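Side-chain contacts in transcription antitermination protein NusB (Aquifex aeolicus, PDB 3R2C), which probably takes part in transcription antitermination, binding the boxA antiterminator RNA of ribosomal RNA operons so that these genes can be transcribed: residues A[10-13]-A[14-18]; A[46-49]-A[50-54]; A[77-80]-A[81-85]. All coordinates share one frame; numbering follows the deposited sequence.

Interaction 1 of 3, residues A[10-13]-A[14-18]; sequences TAFL and VLYRW
Thr-10 meets Val-14 one helical turn further on, its backbone O accepting Val-14 N at 3.1 Å. The valine CG2 methyl leans back on the same carbonyl, with CG2 3.4 Å from Thr-10 O, so the beta branch packs against its own helix. The threonine hydroxyl OG1 is hydrogen-bonded to Lys-36. At Ala-11 the backbone O takes the N-H of Leu-15 over 3.0 Å in a nearly straight bond (169°), and Leu-15 CG settles 3.4 Å from Ala-11 O. Alanine suits this place because its single methyl lets Leu-50 and Val-51 of helix 41-56 and Leu-87 of helix 79-94 come close. Phe-12 combines a backbone and a side-chain contact with one residue: Phe-12 O accepts Tyr-16 N at 2.8 Å, while Tyr-16 CB sits over one face of the phenylalanine ring, toward its rim, 4.2 Å from Phe-12 CZ. Phe-12 holds CG anti to the backbone N (chi1 165°), and Tyr-16 does likewise, which carries both rings out on the same flank of the helix. Their planes are 24° from parallel, but with centroids 5.9 Å apart they are slid past each other and hardly overlap. Leu-13 closes the series, its O accepting Arg-17 N at 3.0 Å, with the arginine methylenes CB, CG and CD strung along that carbonyl. The extended arginine chain delivers its guanidinium to Glu-35 in a salt bridge. Tyr-16 OH is bound by an acidic side chain of another protein chain; Leu-13 packs on an apolar side chain of that same chain. These are the i to i+4 contacts of a buried alpha-helix, here helix 3-21 of the all-helical NusB fold, packed by neighbouring helices and by a partner protein.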
ATOM      1  N   THR A  10      -5.484   0.154   8.407  1.00 14.67           N
ATOM      2  CA  THR A  10      -5.384  -1.300   8.248  1.00 15.29           C
ATOM      3  C   THR A  10      -5.647  -1.717   6.808  1.00 14.49           C
ATOM      4  O   THR A  10      -4.881  -2.488   6.224  1.00 16.48           O
ATOM      5  CB  THR A  10      -6.382  -2.016   9.173  1.00 15.86           C
ATOM      6  OG1 THR A  10      -6.044  -1.720  10.534  1.00 15.76           O
ATOM      7  CG2 THR A  10      -6.354  -3.522   8.950  1.00 17.94           C
ATOM      8  N   ALA A  11      -6.737  -1.210   6.239  1.00 11.04           N
ATOM      9  CA  ALA A  11      -7.142  -1.584   4.895  1.00 12.71           C
ATOM     10  C   ALA A  11      -6.091  -1.134   3.876  1.00 16.12           C
ATOM     11  O   ALA A  11      -5.750  -1.886   2.951  1.00 13.72           O
ATOM     12  CB  ALA A  11      -8.502  -0.967   4.558  1.00 13.21           C
ATOM     13  N   PHE A  12      -5.570   0.084   4.046  1.00 13.60           N
ATOM     14  CA  PHE A  12      -4.505   0.563   3.160  1.00  9.45           C
ATOM     15  C   PHE A  12      -3.277  -0.364   3.200  1.00 11.71           C
ATOM     16  O   PHE A  12      -2.718  -0.723   2.151  1.00 13.98           O
ATOM     17  CB  PHE A  12      -4.059   1.981   3.523  1.00  7.96           C
ATOM     18  CG  PHE A  12      -2.749   2.353   2.894  1.00 13.78           C
ATOM     19  CD1 PHE A  12      -2.706   2.803   1.587  1.00 10.77           C
ATOM     20  CD2 PHE A  12      -1.556   2.224   3.606  1.00 15.81           C
ATOM     21  CE1 PHE A  12      -1.486   3.123   0.984  1.00 17.10           C
ATOM     22  CE2 PHE A  12      -0.345   2.540   3.020  1.00 16.36           C
ATOM     23  CZ  PHE A  12      -0.310   2.987   1.697  1.00 17.59           C
ATOM     24  N   LEU A  13      -2.864  -0.753   4.401  1.00 12.31           N
ATOM     25  CA  LEU A  13      -1.697  -1.617   4.559  1.00 12.67           C
ATOM     26  C   LEU A  13      -1.915  -2.941   3.844  1.00 18.34           C
ATOM     27  O   LEU A  13      -0.985  -3.492   3.238  1.00 15.16           O
ATOM     28  CB  LEU A  13      -1.383  -1.864   6.045  1.00 14.94           C
ATOM     29  CG  LEU A  13      -0.946  -0.594   6.797  1.00 27.15           C
ATOM     30  CD1 LEU A  13      -0.624  -0.880   8.262  1.00 30.83           C
ATOM     31  CD2 LEU A  13       0.259   0.061   6.114  1.00 28.79           C
ATOM     32  N   VAL A  14      -3.142  -3.451   3.907  1.00 12.66           N
ATOM     33  CA  VAL A  14      -3.439  -4.714   3.246  1.00 11.96           C
ATOM     34  C   VAL A  14      -3.371  -4.568   1.723  1.00 14.59           C
ATOM     35  O   VAL A  14      -2.739  -5.383   1.069  1.00 13.81           O
ATOM     36  CB  VAL A  14      -4.773  -5.338   3.724  1.00 18.43           C
ATOM     37  CG1 VAL A  14      -5.110  -6.599   2.908  1.00 13.15           C
ATOM     38  CG2 VAL A  14      -4.676  -5.702   5.231  1.00 14.70           C
ATOM     39  N   LEU A  15      -3.989  -3.525   1.172  1.00 11.09           N
ATOM     40  CA  LEU A  15      -3.962  -3.291  -0.265  1.00 13.46           C
ATOM     41  C   LEU A  15      -2.529  -3.060  -0.745  1.00 14.33           C
ATOM     42  O   LEU A  15      -2.144  -3.545  -1.795  1.00 15.95           O
ATOM     43  CB  LEU A  15      -4.841  -2.081  -0.632  1.00 16.00           C
ATOM     44  CG  LEU A  15      -6.342  -2.271  -0.359  1.00 17.75           C
ATOM     45  CD1 LEU A  15      -7.159  -1.016  -0.730  1.00 14.17           C
ATOM     46  CD2 LEU A  15      -6.881  -3.497  -1.112  1.00 13.01           C
ATOM     47  N   TYR A  16      -1.750  -2.318   0.035  1.00 15.49           N
ATOM     48  CA  TYR A  16      -0.354  -2.040  -0.281  1.00 14.65           C
ATOM     49  C   TYR A  16       0.431  -3.356  -0.362  1.00 15.54           C
ATOM     50  O   TYR A  16       1.133  -3.620  -1.348  1.00 14.63           O
ATOM     51  CB  TYR A  16       0.214  -1.069   0.765  1.00 11.46           C
ATOM     52  CG  TYR A  16       1.723  -0.843   0.756  1.00 13.19           C
ATOM     53  CD1 TYR A  16       2.311   0.074  -0.111  1.00 21.91           C
ATOM     54  CD2 TYR A  16       2.545  -1.519   1.644  1.00 17.88           C
ATOM     55  CE1 TYR A  16       3.687   0.296  -0.100  1.00 20.90           C
ATOM     56  CE2 TYR A  16       3.907  -1.301   1.670  1.00 18.89           C
ATOM     57  CZ  TYR A  16       4.474  -0.397   0.794  1.00 23.86           C
ATOM     58  OH  TYR A  16       5.839  -0.209   0.815  1.00 32.05           O
ATOM     59  N   ARG A  17       0.277  -4.216   0.642  1.00 12.91           N
ATOM     60  CA  ARG A  17       0.948  -5.519   0.623  1.00 14.54           C
ATOM     61  C   ARG A  17       0.484  -6.422  -0.504  1.00 15.75           C
ATOM     62  O   ARG A  17       1.272  -7.168  -1.092  1.00 17.92           O
ATOM     63  CB  ARG A  17       0.720  -6.252   1.940  1.00 15.30           C
ATOM     64  CG  ARG A  17       1.777  -5.948   2.943  1.00 19.47           C
ATOM     65  CD  ARG A  17       1.414  -6.471   4.311  1.00 20.73           C
ATOM     66  NE  ARG A  17       2.017  -5.630   5.332  1.00 27.45           N
ATOM     67  CZ  ARG A  17       2.206  -6.000   6.590  1.00 25.47           C
ATOM     68  NH1 ARG A  17       1.854  -7.211   6.987  1.00 30.52           N
ATOM     69  NH2 ARG A  17       2.775  -5.155   7.431  1.00 27.53           N
ATOM     70  N   TRP A  18      -0.806  -6.369  -0.793  1.00 11.70           N
ATOM     71  CA  TRP A  18      -1.396  -7.197  -1.846  1.00  7.19           C
ATOM     72  C   TRP A  18      -0.779  -6.792  -3.188  1.00 12.87           C
ATOM     73  O   TRP A  18      -0.391  -7.639  -3.997  1.00 14.97           O
ATOM     74  CB  TRP A  18      -2.902  -6.960  -1.852  1.00  8.98           C
ATOM     75  CG  TRP A  18      -3.684  -7.763  -2.835  1.00 16.04           C
ATOM     76  CD1 TRP A  18      -3.530  -9.079  -3.143  1.00 15.41           C
ATOM     77  CD2 TRP A  18      -4.776  -7.288  -3.625  1.00 18.26           C
ATOM     78  NE1 TRP A  18      -4.463  -9.456  -4.074  1.00 16.28           N
ATOM     79  CE2 TRP A  18      -5.245  -8.370  -4.387  1.00 20.62           C
ATOM     80  CE3 TRP A  18      -5.410  -6.052  -3.753  1.00 17.62           C
ATOM     81  CZ2 TRP A  18      -6.301  -8.254  -5.278  1.00 22.81           C
ATOM     82  CZ3 TRP A  18      -6.459  -5.932  -4.636  1.00 21.15           C
ATOM     83  CH2 TRP A  18      -6.903  -7.028  -5.380  1.00 17.75           C
TER

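Interaction 2 of 3, residues A[46-49]-A[50-54]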
ATOM      1  N   TYR A  46     -14.883  -3.122  10.117  1.00 14.09           N
ATOM      2  CA  TYR A  46     -14.892  -2.076   9.101  1.00 13.79           C
ATOM      3  C   TYR A  46     -13.689  -2.227   8.151  1.00 13.73           C
ATOM      4  O   TYR A  46     -13.839  -2.099   6.940  1.00 15.08           O
ATOM      5  CB  TYR A  46     -14.915  -0.681   9.726  1.00 15.70           C
ATOM      6  CG  TYR A  46     -15.387   0.368   8.741  1.00 23.60           C
ATOM      7  CD1 TYR A  46     -16.721   0.420   8.358  1.00 34.50           C
ATOM      8  CD2 TYR A  46     -14.497   1.279   8.162  1.00 17.11           C
ATOM      9  CE1 TYR A  46     -17.173   1.354   7.452  1.00 34.88           C
ATOM     10  CE2 TYR A  46     -14.941   2.229   7.245  1.00 17.62           C
ATOM     11  CZ  TYR A  46     -16.288   2.257   6.899  1.00 32.70           C
ATOM     12  OH  TYR A  46     -16.774   3.175   5.990  1.00 31.70           O
ATOM     13  N   ALA A  47     -12.507  -2.490   8.707  1.00 14.97           N
ATOM     14  CA  ALA A  47     -11.326  -2.781   7.896  1.00 14.29           C
ATOM     15  C   ALA A  47     -11.584  -3.952   6.944  1.00 15.05           C
ATOM     16  O   ALA A  47     -11.198  -3.907   5.768  1.00 14.60           O
ATOM     17  CB  ALA A  47     -10.125  -3.097   8.788  1.00 13.62           C
ATOM     18  N   LYS A  48     -12.211  -5.011   7.450  1.00 13.68           N
ATOM     19  CA  LYS A  48     -12.455  -6.202   6.636  1.00 18.05           C
ATOM     20  C   LYS A  48     -13.383  -5.858   5.459  1.00 16.78           C
ATOM     21  O   LYS A  48     -13.192  -6.341   4.335  1.00 19.00           O
ATOM     22  CB  LYS A  48     -13.071  -7.309   7.491  1.00 21.16           C
ATOM     23  CG  LYS A  48     -13.337  -8.628   6.766  1.00 30.32           C
ATOM     24  CD  LYS A  48     -14.074  -9.596   7.692  1.00 52.42           C
ATOM     25  CE  LYS A  48     -13.686 -11.052   7.446  1.00 76.37           C
ATOM     26  NZ  LYS A  48     -13.581 -11.824   8.725  1.00 75.50           N
ATOM     27  N   LYS A  49     -14.367  -5.005   5.721  1.00 14.00           N
ATOM     28  CA  LYS A  49     -15.321  -4.590   4.698  1.00 15.72           C
ATOM     29  C   LYS A  49     -14.671  -3.694   3.629  1.00 15.92           C
ATOM     30  O   LYS A  49     -14.945  -3.855   2.441  1.00 18.27           O
ATOM     31  CB  LYS A  49     -16.509  -3.878   5.334  1.00 16.80           C
ATOM     32  CG  LYS A  49     -17.650  -3.611   4.358  1.00 35.83           C
ATOM     33  CD  LYS A  49     -18.951  -3.414   5.103  1.00 50.44           C
ATOM     34  CE  LYS A  49     -18.845  -2.244   6.044  1.00 58.33           C
ATOM     35  NZ  LYS A  49     -18.572  -1.000   5.286  1.00 62.72           N
ATOM     36  N   LEU A  50     -13.803  -2.771   4.047  1.00 13.00           N
ATOM     37  CA  LEU A  50     -13.051  -1.937   3.105  1.00 12.78           C
ATOM     38  C   LEU A  50     -12.199  -2.802   2.198  1.00 15.95           C
ATOM     39  O   LEU A  50     -12.212  -2.622   0.982  1.00 15.74           O
ATOM     40  CB  LEU A  50     -12.135  -0.951   3.833  1.00 12.85           C
ATOM     41  CG  LEU A  50     -12.846   0.142   4.622  1.00 16.48           C
ATOM     42  CD1 LEU A  50     -11.841   0.887   5.537  1.00 12.05           C
ATOM     43  CD2 LEU A  50     -13.538   1.096   3.667  1.00 16.64           C
ATOM     44  N   VAL A  51     -11.456  -3.733   2.790  1.00 13.34           N
ATOM     45  CA  VAL A  51     -10.584  -4.614   2.007  1.00 14.29           C
ATOM     46  C   VAL A  51     -11.420  -5.480   1.075  1.00 14.57           C
ATOM     47  O   VAL A  51     -11.118  -5.602  -0.118  1.00 14.40           O
ATOM     48  CB  VAL A  51      -9.687  -5.508   2.899  1.00 13.45           C
ATOM     49  CG1 VAL A  51      -8.995  -6.588   2.054  1.00 14.90           C
ATOM     50  CG2 VAL A  51      -8.640  -4.654   3.618  1.00 12.29           C
ATOM     51  N   ASP A  52     -12.485  -6.071   1.600  1.00 13.35           N
ATOM     52  CA  ASP A  52     -13.314  -6.957   0.770  1.00 15.60           C
ATOM     53  C   ASP A  52     -13.905  -6.204  -0.424  1.00 18.83           C
ATOM     54  O   ASP A  52     -14.022  -6.750  -1.531  1.00 16.83           O
ATOM     55  CB  ASP A  52     -14.447  -7.586   1.591  1.00 22.52           C
ATOM     56  CG  ASP A  52     -13.942  -8.632   2.577  1.00 37.90           C
ATOM     57  OD1 ASP A  52     -12.767  -9.054   2.462  1.00 44.88           O
ATOM     58  OD2 ASP A  52     -14.728  -9.039   3.463  1.00 37.28           O
ATOM     59  N   THR A  53     -14.262  -4.948  -0.194  1.00 15.75           N
ATOM     60  CA  THR A  53     -14.908  -4.129  -1.213  1.00 17.11           C
ATOM     61  C   THR A  53     -13.927  -3.755  -2.315  1.00 16.11           C
ATOM     62  O   THR A  53     -14.237  -3.903  -3.502  1.00 17.81           O
ATOM     63  CB  THR A  53     -15.480  -2.822  -0.612  1.00 20.49           C
ATOM     64  OG1 THR A  53     -16.500  -3.136   0.337  1.00 17.22           O
ATOM     65  CG2 THR A  53     -16.066  -1.931  -1.697  1.00 18.79           C
ATOM     66  N   ALA A  54     -12.749  -3.279  -1.923  1.00 13.83           N
ATOM     67  CA  ALA A  54     -11.708  -2.909  -2.885  1.00 15.86           C
ATOM     68  C   ALA A  54     -11.282  -4.111  -3.719  1.00 16.45           C
ATOM     69  O   ALA A  54     -11.076  -3.998  -4.926  1.00 15.08           O
ATOM     70  CB  ALA A  54     -10.483  -2.322  -2.166  1.00 13.32           C
TER
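The ring of Tyr-46 receives Leu-50 at a slant, the leucine CD1 methyl reaching the CD2-CE2 side of the ring, 3.8 Å from Tyr-46 CD2. With CG anti to the backbone N (chi1 -161°), the tyrosine is swung onto the flank where Leu-50 rises, while its hydroxyl bonds to Glu-91. The other flat group, the Asp-52 carboxylate, has both oxygens almost equally far from the Lys-48 carbonyl oxygen; all three are acceptors, and no hydrogen bond joins them. All of this belongs to one alpha-helix, residues 41-56 of the NusB fold, in which residues four apart share a flank. Leu-50 N donates to Tyr-46 O at 3.0 Å, and Leu-50 CG rests 3.4 Å from the same Tyr-46 O. A branched apolar chain fits here because it also packs on Leu-87 and Leu-95. Val-51 N likewise donates to Ala-47 O, and the valine CG2 methyl lies 3.4 Å from that Ala-47 O; the small Ala-47 in turn lets Thr-10 of helix 3-21 approach. On the exposed flank it is the backbone N of Asp-52 that bonds to Lys-48 O, at 2.8 Å. Lys-48 CG touches Asp-52 OD2 at 3.6 Å, yet Lys-48 NZ stays 6.1 Å from Asp-52 OD2, so any attraction between the charges is probably weak, as suits lysine and aspartate at a surface. Thr-53 is a buried polar residue, and the helix itself satisfies its hydroxyl: chi1 of -63° sets OG1 beside its own backbone N, close to the preceding turn. Lys-49 O thus accepts two donors from opposite faces of its carbonyl plane, Thr-53 N and Thr-53 OG1. The hydroxyl bond is short, Thr-53 OG1 lying 2.7 Å from Lys-49 O.

Interaction 3 of 3, residues A[77-80]-A[81-85]. With nucleotides of chain E.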
ATOM      1  N   LEU A  77       1.562   5.215 -11.084  1.00 19.49           N
ATOM      2  CA  LEU A  77       1.471   5.747  -9.724  1.00 13.49           C
ATOM      3  C   LEU A  77       2.430   5.050  -8.777  1.00 13.73           C
ATOM      4  O   LEU A  77       2.783   3.896  -8.979  1.00 17.97           O
ATOM      5  CB  LEU A  77       0.040   5.589  -9.212  1.00 19.75           C
ATOM      6  CG  LEU A  77      -1.051   6.180 -10.115  1.00 24.35           C
ATOM      7  CD1 LEU A  77      -2.355   6.322  -9.323  1.00 24.95           C
ATOM      8  CD2 LEU A  77      -0.625   7.513 -10.677  1.00 27.58           C
ATOM      9  N   GLY A  78       2.850   5.743  -7.725  1.00 15.46           N
ATOM     10  CA  GLY A  78       3.571   5.089  -6.653  1.00 16.32           C
ATOM     11  C   GLY A  78       2.671   4.027  -6.050  1.00 21.35           C
ATOM     12  O   GLY A  78       1.445   4.087  -6.200  1.00 17.14           O
ATOM     13  N   TYR A  79       3.269   3.045  -5.383  1.00 14.62           N
ATOM     14  CA  TYR A  79       2.511   2.054  -4.627  1.00 15.86           C
ATOM     15  C   TYR A  79       1.652   2.698  -3.525  1.00 19.38           C
ATOM     16  O   TYR A  79       0.533   2.272  -3.276  1.00 16.74           O
ATOM     17  CB  TYR A  79       3.461   1.013  -4.018  1.00 18.95           C
ATOM     18  CG  TYR A  79       3.830  -0.054  -5.017  1.00 15.56           C
ATOM     19  CD1 TYR A  79       4.893   0.117  -5.898  1.00 14.22           C
ATOM     20  CD2 TYR A  79       3.081  -1.211  -5.115  1.00 13.22           C
ATOM     21  CE1 TYR A  79       5.211  -0.874  -6.846  1.00 17.95           C
ATOM     22  CE2 TYR A  79       3.378  -2.192  -6.063  1.00 17.70           C
ATOM     23  CZ  TYR A  79       4.438  -2.018  -6.924  1.00 23.63           C
ATOM     24  OH  TYR A  79       4.724  -3.010  -7.844  1.00 23.71           O
ATOM     25  N   VAL A  80       2.158   3.729  -2.863  1.00 13.44           N
ATOM     26  CA  VAL A  80       1.353   4.392  -1.840  1.00 15.14           C
ATOM     27  C   VAL A  80       0.132   5.083  -2.465  1.00 17.63           C
ATOM     28  O   VAL A  80      -1.006   4.907  -2.012  1.00 15.05           O
ATOM     29  CB  VAL A  80       2.184   5.406  -1.034  1.00 19.75           C
ATOM     30  CG1 VAL A  80       1.273   6.300  -0.184  1.00 15.21           C
ATOM     31  CG2 VAL A  80       3.198   4.670  -0.164  1.00 16.07           C
ATOM     32  N   GLU A  81       0.363   5.843  -3.526  1.00 14.43           N
ATOM     33  CA  GLU A  81      -0.710   6.618  -4.160  1.00 14.19           C
ATOM     34  C   GLU A  81      -1.781   5.710  -4.780  1.00 15.40           C
ATOM     35  O   GLU A  81      -2.979   5.959  -4.641  1.00 16.07           O
ATOM     36  CB  GLU A  81      -0.137   7.535  -5.241  1.00 14.41           C
ATOM     37  CG  GLU A  81       0.794   8.616  -4.703  1.00 20.26           C
ATOM     38  CD  GLU A  81       2.258   8.197  -4.671  1.00 29.09           C
ATOM     39  OE1 GLU A  81       2.577   7.041  -4.314  1.00 22.15           O
ATOM     40  OE2 GLU A  81       3.108   9.046  -5.003  1.00 32.99           O
ATOM     41  N   ARG A  82      -1.357   4.647  -5.451  1.00 15.82           N
ATOM     42  CA  ARG A  82      -2.309   3.801  -6.162  1.00 11.19           C
ATOM     43  C   ARG A  82      -3.222   3.098  -5.164  1.00 12.21           C
ATOM     44  O   ARG A  82      -4.417   3.021  -5.359  1.00 12.34           O
ATOM     45  CB  ARG A  82      -1.594   2.796  -7.078  1.00 14.21           C
ATOM     46  CG  ARG A  82      -2.483   1.687  -7.654  1.00 14.02           C
ATOM     47  CD  ARG A  82      -1.720   0.828  -8.706  1.00 12.41           C
ATOM     48  NE  ARG A  82      -0.475   0.310  -8.146  1.00 15.62           N
ATOM     49  CZ  ARG A  82       0.740   0.778  -8.420  1.00 18.45           C
ATOM     50  NH1 ARG A  82       0.912   1.753  -9.309  1.00 14.02           N
ATOM     51  NH2 ARG A  82       1.797   0.250  -7.814  1.00 17.17           N
ATOM     52  N   ASN A  83      -2.672   2.624  -4.063  1.00 13.72           N
ATOM     53  CA  ASN A  83      -3.502   1.907  -3.101  1.00 14.72           C
ATOM     54  C   ASN A  83      -4.327   2.807  -2.182  1.00 16.01           C
ATOM     55  O   ASN A  83      -5.429   2.436  -1.758  1.00 13.92           O
ATOM     56  CB  ASN A  83      -2.634   0.888  -2.373  1.00 13.77           C
ATOM     57  CG  ASN A  83      -2.174  -0.190  -3.325  1.00 15.71           C
ATOM     58  OD1 ASN A  83      -2.991  -0.956  -3.790  1.00 14.01           O
ATOM     59  ND2 ASN A  83      -0.894  -0.207  -3.674  1.00 12.69           N
ATOM     60  N   ALA A  84      -3.843   4.018  -1.940  1.00 13.19           N
ATOM     61  CA  ALA A  84      -4.644   4.994  -1.215  1.00 15.87           C
ATOM     62  C   ALA A  84      -5.834   5.423  -2.074  1.00 14.15           C
ATOM     63  O   ALA A  84      -6.940   5.618  -1.555  1.00 12.00           O
ATOM     64  CB  ALA A  84      -3.802   6.207  -0.804  1.00 12.47           C
ATOM     65  N   LEU A  85      -5.612   5.572  -3.382  1.00 11.97           N
ATOM     66  CA  LEU A  85      -6.693   5.892  -4.313  1.00 14.81           C
ATOM     67  C   LEU A  85      -7.686   4.736  -4.426  1.00 14.18           C
ATOM     68  O   LEU A  85      -8.883   4.955  -4.505  1.00 13.77           O
ATOM     69  CB  LEU A  85      -6.151   6.263  -5.711  1.00 12.88           C
ATOM     70  CG  LEU A  85      -5.632   7.713  -5.806  1.00 16.05           C
ATOM     71  CD1 LEU A  85      -4.801   7.943  -7.075  1.00 13.51           C
ATOM     72  CD2 LEU A  85      -6.785   8.706  -5.724  1.00 13.93           C
TER
ATOM     73  P     U E   8       0.586  16.903 -11.725  1.00 78.44           P
ATOM     74  OP1   U E   8       0.492  18.384 -11.834  1.00 65.38           O
ATOM     75  OP2   U E   8       0.580  16.089 -12.968  1.00 79.03           O
ATOM     76  O5'   U E   8       1.828  16.495 -10.817  1.00 62.47           O
ATOM     77  C5'   U E   8       1.837  16.800  -9.430  1.00 67.48           C
ATOM     78  C4'   U E   8       2.978  16.120  -8.715  1.00 68.80           C
ATOM     79  O4'   U E   8       2.538  14.832  -8.178  1.00 57.14           O
ATOM     80  C3'   U E   8       4.216  15.817  -9.576  1.00 65.42           C
ATOM     81  O3'   U E   8       5.396  16.073  -8.819  1.00 75.55           O
ATOM     82  C2'   U E   8       4.100  14.315  -9.813  1.00 60.27           C
ATOM     83  O2'   U E   8       5.318  13.668 -10.106  1.00 61.25           O
ATOM     84  C1'   U E   8       3.534  13.880  -8.473  1.00 56.04           C
ATOM     85  N1    U E   8       2.968  12.510  -8.450  1.00 49.79           N
ATOM     86  C2    U E   8       3.148  11.848  -7.244  1.00 41.58           C
ATOM     87  O2    U E   8       3.657  12.366  -6.260  1.00 33.17           O
ATOM     88  N3    U E   8       2.674  10.565  -7.225  1.00 38.50           N
ATOM     89  C4    U E   8       2.076   9.881  -8.265  1.00 38.17           C
ATOM     90  O4    U E   8       1.711   8.723  -8.072  1.00 33.63           O
ATOM     91  C5    U E   8       1.951  10.619  -9.490  1.00 34.29           C
ATOM     92  C6    U E   8       2.408  11.877  -9.542  1.00 43.03           C
TER
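Arg-82 and Tyr-79 form a cation-pi pair: NH2 of the arginine stands over the centre of the tyrosine ring, 3.3 Å from Tyr-79 CD2, with the guanidinium almost perpendicular to the ring (83°). A bend at chi3 (54°) brings the group back over the helix start. The other charged interaction is a salt bridge from NE to Asp-19. Among the hydrogen bonds, Arg-82 NH1 donates to Leu-77 O at 2.9 Å from above the carbonyl plane. Replacing Arg-82 by alanine would take away the cation over Tyr-79 and would probably leave Asp-19 without its charged mate and Leu-77 O without this donor. Asn-83 ND2 reaches Tyr-79 O in the carbonyl plane, on a lone pair, at 2.9 Å. Gly-78, the N-cap residue, leaves room for Glu-81 OE1, 3.2 Å from Gly-78 CA. Two hydrogen bonds hold the uracil edge, consistent with recognition of this base: N3 of U8 of chain E donates to Glu-81 OE2, which a polar side chain of another protein chain also binds, and Gly-78 N donates to O4. Leu-77 CD1 and Leu-85 CD1 make apolar contact. The helix start lies between helix 3-21, touched by Tyr-79, and helices 100-114 (Ala-84) and 117-137 (Leu-85).

From the N terminus the three contacts follow in series along the chain, none enclosing or crossing another, and each joins consecutive turns instead of closing a long loop. Interaction 1, on helix 3-21, comes first and lies against both others. Leu-15 packs on Ala-54, tying helix 3-21 to helix 41-56 of interaction 2. On another flank Phe-12 CE1 approaches Val-80 O at 3.5 Å and Tyr-16 meets Asn-83, linking helix 3-21 to the start of helix 79-94 in interaction 3. Interactions 2 and 3 do not touch: their centres are about 17 Å apart, on opposite sides of the chain's centre.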